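Local coordinates for MOBA relate protein (Mycobacterium sp., PDB 2WAW) that is of unknown function but carries a MobA-like nucleotidyltransferase domain of the GT-A type, so it probably transfers a nucleotide from an NTP, at residues 183-186 against 187-191. Numbering follows the deposited sequence.
Sequences DTWD and DYERL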
# COMPACT_ATOMS: atom_id res chain seq x y z
N ASP A 183 -6.79 10.64 5.23
CA ASP A 183 -7.07 11.67 4.21
C ASP A 183 -7.07 13.06 4.83
O ASP A 183 -6.71 14.05 4.18
CB ASP A 183 -8.47 11.48 3.59
CG ASP A 183 -8.59 10.26 2.71
OD1 ASP A 183 -7.58 9.79 2.15
OD2 ASP A 183 -9.74 9.77 2.56
N THR A 184 -7.55 13.14 6.07
CA THR A 184 -7.83 14.43 6.69
C THR A 184 -7.21 14.43 8.09
O THR A 184 -6.83 13.38 8.60
CB THR A 184 -9.35 14.63 6.88
OG1 THR A 184 -9.87 13.58 7.70
CG2 THR A 184 -10.09 14.65 5.54
N TRP A 185 -7.12 15.61 8.71
CA TRP A 185 -6.59 15.68 10.07
C TRP A 185 -7.43 14.85 11.02
O TRP A 185 -6.90 14.14 11.89
CB TRP A 185 -6.47 17.13 10.58
CG TRP A 185 -5.64 17.15 11.82
CD1 TRP A 185 -6.10 17.09 13.10
CD2 TRP A 185 -4.21 17.13 11.89
NE1 TRP A 185 -5.04 17.07 13.98
CE2 TRP A 185 -3.87 17.09 13.27
CE3 TRP A 185 -3.18 17.16 10.93
CZ2 TRP A 185 -2.53 17.08 13.71
CZ3 TRP A 185 -1.85 17.15 11.38
CH2 TRP A 185 -1.55 17.10 12.75
N ASP A 186 -8.75 14.87 10.83
CA ASP A 186 -9.62 14.04 11.65
C ASP A 186 -9.28 12.55 11.52
O ASP A 186 -9.26 11.85 12.52
CB ASP A 186 -11.10 14.26 11.31
CG ASP A 186 -12.01 13.61 12.33
OD1 ASP A 186 -12.12 14.13 13.46
OD2 ASP A 186 -12.64 12.58 12.00
N ASP A 187 -9.01 12.09 10.31
CA ASP A 187 -8.62 10.69 10.10
C ASP A 187 -7.36 10.35 10.93
O ASP A 187 -7.25 9.28 11.52
CB ASP A 187 -8.27 10.45 8.63
CG ASP A 187 -9.49 10.33 7.72
OD1 ASP A 187 -10.62 10.13 8.20
OD2 ASP A 187 -9.30 10.39 6.50
N TYR A 188 -6.41 11.27 10.91
CA TYR A 188 -5.14 11.09 11.63
C TYR A 188 -5.39 10.95 13.13
O TYR A 188 -4.87 10.03 13.75
CB TYR A 188 -4.21 12.27 11.38
CG TYR A 188 -3.02 12.29 12.30
CD1 TYR A 188 -2.18 11.16 12.44
CD2 TYR A 188 -2.73 13.42 13.04
CE1 TYR A 188 -1.09 11.18 13.32
CE2 TYR A 188 -1.64 13.46 13.89
CZ TYR A 188 -0.83 12.35 14.03
OH TYR A 188 0.26 12.40 14.86
N GLU A 189 -6.20 11.84 13.70
CA GLU A 189 -6.46 11.78 15.13
C GLU A 189 -7.18 10.50 15.50
O GLU A 189 -6.91 9.94 16.57
CB GLU A 189 -7.23 13.00 15.62
CG GLU A 189 -6.45 14.30 15.43
CD GLU A 189 -6.64 15.27 16.58
OE1 GLU A 189 -7.58 15.07 17.38
OE2 GLU A 189 -5.83 16.20 16.69
N ARG A 190 -8.06 10.01 14.61
CA ARG A 190 -8.78 8.74 14.85
C ARG A 190 -7.80 7.56 14.85
O ARG A 190 -7.90 6.65 15.68
CB ARG A 190 -9.85 8.50 13.78
CG ARG A 190 -11.06 9.41 13.82
CD ARG A 190 -12.09 8.94 12.78
NE ARG A 190 -12.58 10.04 11.96
CZ ARG A 190 -12.42 10.12 10.64
NH1 ARG A 190 -11.80 9.17 9.97
NH2 ARG A 190 -12.89 11.17 9.97
N LEU A 191 -6.87 7.58 13.91
CA LEU A 191 -5.87 6.53 13.86
C LEU A 191 -4.95 6.59 15.06
O LEU A 191 -4.63 5.61 15.62
CB LEU A 191 -5.08 6.56 12.55
CG LEU A 191 -3.94 5.58 12.39
CD1 LEU A 191 -4.50 4.20 12.36
CD2 LEU A 191 -3.16 5.92 11.13
O HOH W 1 -12.62 13.42 7.72
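Thr184 and Asp187 form a capping box at the N-terminus of a helix. Thr184 OG1, at chi1 59° set between its own backbone N and carbonyl carbon, accepts a hydrogen bond from Asp187 N at 3.1 Å. In return Asp187 OD2 accepts from Thr184 N at 3.3 Å, a long, bent bond met from above the carboxylate plane. The main bond to the same oxygen is the straighter one from Asp183 N, at 2.8 Å through its anti lone pair. Asp187 OD1 pairs with Arg190 NH1, and Asp186 OD2 with Arg190 NH2, in a salt-bridge network whose very short distances, with a second Arg190 conformer, leave its detail doubtful. Three residues apart on the first turn, Trp185 and Tyr188 lie side by side in a T-shaped (edge-to-face) pair, the edge of Tyr188 toward the indole six-membered ring, centroids 5.0 Å apart and planes at 72°. In the conformer given, Trp185 NE1 donates to Glu189 OE2 at 3.0 Å, a bond that would favour this setting of the indole; Glu189 has a second conformer. Tyr188 OH hydrogen-bonds to Pro27 O, and Leu26 touches both aromatic side chains. The cap thus opens the C-terminal helix 185-197, which follows edge strand 169-173 and rests its aromatic side beside strand 27-28.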